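Local atomic coordinates of uncharacterized protein (Chaetomium thermophilum, PDB entry 3LPZ), a protein that probably acts in the Get pathway of tail-anchored protein biogenesis, as a Get4-family alpha-solenoid that binds Get5. Residues V169-E174 and N207-I212; I212-L217 and P243-I248. All blocks are in the same frame, centred on the assembly; numbering follows the deposited sequence.

Contact 1: V169-E174 and N207-I212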
# COMPACT_ATOMS: atom_id res chain seq x y z
N VAL A 169 -3.54 -8.27 6.17
CA VAL A 169 -2.10 -8.05 6.44
C VAL A 169 -1.89 -6.66 7.07
O VAL A 169 -1.16 -6.49 8.06
CB VAL A 169 -1.24 -8.22 5.15
CG1 VAL A 169 0.20 -7.80 5.41
CG2 VAL A 169 -1.31 -9.68 4.63
N LEU A 170 -2.55 -5.66 6.50
CA LEU A 170 -2.40 -4.29 6.99
C LEU A 170 -2.93 -4.12 8.41
O LEU A 170 -2.29 -3.50 9.24
CB LEU A 170 -3.06 -3.28 6.03
CG LEU A 170 -2.96 -1.80 6.39
CD1 LEU A 170 -1.46 -1.34 6.46
CD2 LEU A 170 -3.75 -0.93 5.40
N ALA A 171 -4.12 -4.66 8.68
CA ALA A 171 -4.73 -4.55 10.01
C ALA A 171 -3.86 -5.25 11.09
O ALA A 171 -3.67 -4.72 12.19
CB ALA A 171 -6.15 -5.13 9.98
N ARG A 172 -3.33 -6.43 10.76
CA ARG A 172 -2.42 -7.16 11.69
C ARG A 172 -1.10 -6.44 11.90
O ARG A 172 -0.55 -6.44 13.02
CB ARG A 172 -2.17 -8.59 11.21
CG ARG A 172 -3.38 -9.48 11.40
CD ARG A 172 -3.09 -10.97 11.12
NE ARG A 172 -4.34 -11.72 10.95
CZ ARG A 172 -5.16 -12.06 11.95
NH1 ARG A 172 -4.89 -11.70 13.20
NH2 ARG A 172 -6.27 -12.75 11.69
N MET A 173 -0.60 -5.79 10.85
CA MET A 173 0.58 -4.94 10.97
C MET A 173 0.29 -3.73 11.88
O MET A 173 1.07 -3.42 12.77
CB MET A 173 1.08 -4.49 9.60
CG MET A 173 2.38 -3.64 9.63
SD MET A 173 2.41 -2.34 8.37
CE MET A 173 1.36 -1.16 9.23
N GLU A 174 -0.83 -3.06 11.65
CA GLU A 174 -1.22 -1.95 12.52
C GLU A 174 -1.41 -2.42 13.96
O GLU A 174 -1.07 -1.69 14.89
CB GLU A 174 -2.49 -1.21 12.04
CG GLU A 174 -2.44 -0.54 10.62
CD GLU A 174 -1.41 0.56 10.45
OE1 GLU A 174 -0.84 1.06 11.45
OE2 GLU A 174 -1.17 0.94 9.29
N ASN A 207 -13.85 -2.37 5.80
CA ASN A 207 -14.60 -3.29 6.67
C ASN A 207 -13.76 -4.44 7.16
O ASN A 207 -13.78 -4.77 8.36
CB ASN A 207 -15.86 -3.83 5.99
CG ASN A 207 -16.94 -2.78 5.84
OD1 ASN A 207 -16.97 -1.78 6.56
ND2 ASN A 207 -17.87 -3.01 4.89
N THR A 208 -13.05 -5.07 6.23
CA THR A 208 -12.19 -6.19 6.58
C THR A 208 -11.10 -5.75 7.58
O THR A 208 -10.87 -6.41 8.59
CB THR A 208 -11.56 -6.84 5.30
OG1 THR A 208 -12.62 -7.37 4.49
CG2 THR A 208 -10.58 -7.98 5.65
N ALA A 209 -10.39 -4.65 7.28
CA ALA A 209 -9.34 -4.19 8.19
C ALA A 209 -9.90 -3.91 9.59
O ALA A 209 -9.33 -4.30 10.59
CB ALA A 209 -8.65 -2.93 7.63
N TYR A 210 -11.06 -3.26 9.65
CA TYR A 210 -11.72 -3.00 10.91
C TYR A 210 -12.04 -4.30 11.68
O TYR A 210 -11.76 -4.43 12.88
CB TYR A 210 -13.00 -2.23 10.63
CG TYR A 210 -13.93 -2.18 11.81
CD1 TYR A 210 -13.72 -1.26 12.83
CD2 TYR A 210 -15.01 -3.07 11.90
CE1 TYR A 210 -14.56 -1.22 13.94
CE2 TYR A 210 -15.87 -3.03 13.01
CZ TYR A 210 -15.63 -2.10 14.02
OH TYR A 210 -16.48 -2.06 15.11
N ARG A 211 -12.58 -5.28 10.98
CA ARG A 211 -12.94 -6.52 11.65
C ARG A 211 -11.69 -7.24 12.17
O ARG A 211 -11.64 -7.68 13.31
CB ARG A 211 -13.76 -7.41 10.71
CG ARG A 211 -15.13 -6.79 10.39
CD ARG A 211 -16.06 -7.80 9.73
NE ARG A 211 -15.83 -7.91 8.31
CZ ARG A 211 -16.67 -7.43 7.38
NH1 ARG A 211 -17.79 -6.79 7.73
NH2 ARG A 211 -16.39 -7.59 6.10
N ILE A 212 -10.66 -7.33 11.34
CA ILE A 212 -9.40 -7.97 11.77
C ILE A 212 -8.76 -7.26 12.95
O ILE A 212 -8.35 -7.92 13.94
CB ILE A 212 -8.40 -8.13 10.60
CG1 ILE A 212 -8.96 -9.06 9.49
CG2 ILE A 212 -7.00 -8.58 11.09
CD1 ILE A 212 -9.17 -10.58 9.88
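Ala171 and Ala209 bring helices 166-179 and 203-220 together, with their CA atoms 5.0 Å apart. The segment axes approach to 8.3 Å and cross at -39°. The methyl of Ala171 points at the other helix and lies 3.3 Å from the carbonyl oxygen Ala209 O, while the two CB atoms are 4.1 Å apart. Two alanines at the crossing let the backbones come this near, and both are buried. The Ala171 methyl also touches Ile212, its CB being 3.7 Å from Ile212 CG2.

Toward solvent the contact passes to Ile212, partly exposed, and to Arg172, which is exposed and closes the edge. Arg172 CG meets Ile212 CG2 at 3.7 Å. The arginine chain, extended from CG to NE, lays its guanidinium across the isoleucine, with CG2 4.0 Å above the centre of one face; Ile212 CG2, anti to its backbone N, is thereby turned to the partner helix. A salt bridge from Arg172 NE to Glu168, one turn earlier, ties down the charged end. No hydrogen bond links the segments. Helix 186-199 flanks both helices, touching Leu170 through Tyr197 and Tyr210 through Val194; on the far side, Val169 and Met173 face helices 136-148 and 152-159.

Contact 2: I212-L217 and P243-I248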
# COMPACT_ATOMS: atom_id res chain seq x y z
N ILE A 212 -10.66 -7.33 11.34
CA ILE A 212 -9.40 -7.97 11.77
C ILE A 212 -8.76 -7.26 12.95
O ILE A 212 -8.35 -7.92 13.94
CB ILE A 212 -8.40 -8.13 10.60
CG1 ILE A 212 -8.96 -9.06 9.49
CG2 ILE A 212 -7.00 -8.58 11.09
CD1 ILE A 212 -9.17 -10.58 9.88
N PHE A 213 -8.67 -5.93 12.89
CA PHE A 213 -7.97 -5.20 13.94
C PHE A 213 -8.74 -5.37 15.27
O PHE A 213 -8.15 -5.66 16.32
CB PHE A 213 -7.85 -3.70 13.59
CG PHE A 213 -7.10 -2.90 14.59
CD1 PHE A 213 -7.73 -2.41 15.74
CD2 PHE A 213 -5.73 -2.63 14.40
CE1 PHE A 213 -7.01 -1.65 16.70
CE2 PHE A 213 -5.01 -1.88 15.34
CZ PHE A 213 -5.65 -1.39 16.49
N THR A 214 -10.05 -5.13 15.23
CA THR A 214 -10.85 -5.25 16.43
C THR A 214 -10.95 -6.69 16.97
O THR A 214 -11.03 -6.85 18.18
CB THR A 214 -12.25 -4.59 16.31
OG1 THR A 214 -13.01 -5.22 15.26
CG2 THR A 214 -12.08 -3.08 16.04
N SER A 215 -10.94 -7.71 16.10
CA SER A 215 -10.87 -9.10 16.60
C SER A 215 -9.56 -9.33 17.33
O SER A 215 -9.55 -10.00 18.34
CB SER A 215 -10.99 -10.14 15.49
OG SER A 215 -12.26 -9.98 14.92
N ALA A 216 -8.46 -8.77 16.80
CA ALA A 216 -7.14 -8.93 17.42
C ALA A 216 -7.14 -8.26 18.80
O ALA A 216 -6.66 -8.83 19.79
CB ALA A 216 -6.02 -8.33 16.50
N LEU A 217 -7.70 -7.05 18.86
CA LEU A 217 -7.79 -6.30 20.10
C LEU A 217 -8.52 -7.11 21.19
O LEU A 217 -8.06 -7.20 22.33
CB LEU A 217 -8.48 -4.95 19.87
CG LEU A 217 -8.60 -4.03 21.07
CD1 LEU A 217 -7.22 -3.56 21.55
CD2 LEU A 217 -9.45 -2.80 20.69
N PRO A 243 -13.71 5.57 22.99
CA PRO A 243 -14.69 6.35 22.20
C PRO A 243 -14.35 6.55 20.70
O PRO A 243 -15.25 6.56 19.86
CB PRO A 243 -14.75 7.71 22.91
CG PRO A 243 -13.78 7.67 24.04
CD PRO A 243 -13.38 6.23 24.27
N LEU A 244 -13.08 6.78 20.36
CA LEU A 244 -12.73 7.03 18.96
C LEU A 244 -12.81 5.77 18.11
O LEU A 244 -12.94 5.83 16.89
CB LEU A 244 -11.32 7.62 18.82
CG LEU A 244 -11.20 9.12 19.09
CD1 LEU A 244 -9.75 9.55 18.83
CD2 LEU A 244 -12.21 9.93 18.27
N LEU A 245 -12.67 4.62 18.74
CA LEU A 245 -12.89 3.38 18.00
C LEU A 245 -14.40 3.25 17.68
O LEU A 245 -14.80 2.76 16.60
CB LEU A 245 -12.39 2.19 18.82
CG LEU A 245 -11.41 1.27 18.11
CD1 LEU A 245 -10.93 0.11 19.02
CD2 LEU A 245 -12.03 0.74 16.82
N ASN A 246 -15.22 3.70 18.61
CA ASN A 246 -16.67 3.75 18.38
C ASN A 246 -17.03 4.71 17.28
O ASN A 246 -17.88 4.41 16.45
CB ASN A 246 -17.39 4.10 19.68
CG ASN A 246 -17.11 3.08 20.76
OD1 ASN A 246 -16.84 1.91 20.45
ND2 ASN A 246 -17.15 3.50 22.02
N PHE A 247 -16.35 5.86 17.24
CA PHE A 247 -16.49 6.78 16.13
C PHE A 247 -16.20 6.10 14.78
O PHE A 247 -16.97 6.23 13.82
CB PHE A 247 -15.51 7.95 16.32
CG PHE A 247 -15.45 8.86 15.13
CD1 PHE A 247 -16.43 9.83 14.94
CD2 PHE A 247 -14.40 8.76 14.22
CE1 PHE A 247 -16.37 10.71 13.83
CE2 PHE A 247 -14.34 9.61 13.10
CZ PHE A 247 -15.32 10.59 12.91
N ILE A 248 -15.07 5.40 14.72
CA ILE A 248 -14.71 4.62 13.52
C ILE A 248 -15.78 3.57 13.16
O ILE A 248 -16.18 3.49 12.00
CB ILE A 248 -13.34 3.93 13.66
CG1 ILE A 248 -12.21 4.98 13.78
CG2 ILE A 248 -13.10 2.95 12.49
CD1 ILE A 248 -10.89 4.35 14.32
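Two helices of the alpha-solenoid, 203-220 and the start of 243-256, meet here through one projecting leucine. Leu245 points at the other segment, and each of its two methyls has its own partner. Leu245 CD1 lies 3.7 Å from Leu217 CD2, the two side chains meeting tip to tip. Leu245 CD2 is 3.9 Å from Thr214 CG2, at a slant to the threonine side chain. Thr214 and Leu217 are three residues apart on their helix, so both face the same leucine. The backbones stay well separated: the nearest CA atoms, Thr214 CA and Leu245 CA, are 9.0 Å apart, and the segments together bury 115 Å².

The threonine uses its two branches differently. With chi1 at 62°, its methyl turns to the leucine, and its hydroxyl is hydrogen-bonded to the backbone oxygen of Tyr210 one turn back and to Arg237 NH1. A buried polar atom is thereby satisfied outside the apolar contact. Helix 186-199 fills in beside the pair, its Cys190 touching both Leu245 and Phe213. With well-spaced backbones and no hydrogen bond across the segments, this is a sparse contact of side-chain tips between helices of the alpha-solenoid.

How the contacts relate
Helix 203-220 takes part in both contacts, and their centres lie 10 Å apart. Ile212, the residue they share, packs in contact 1 but does not touch segment 243-248. Contact 1 brings backbones close through small residues, whereas contact 2 spans a wider gap with longer side chains; the buried areas are 207 and 115 Å². Phe213, from contact 2, packs back on segment 169-174: its CD2 lies 3.7 Å from Ala171 O, and its ring stands edge-to-face to Tyr175. Tyr210 CD1 approaches Ile248 CG2 at 4.3 Å. Helix 203-220 thus packs on an earlier helix, 166-179, and a later one, 243-256, connecting successive parts of the solenoid.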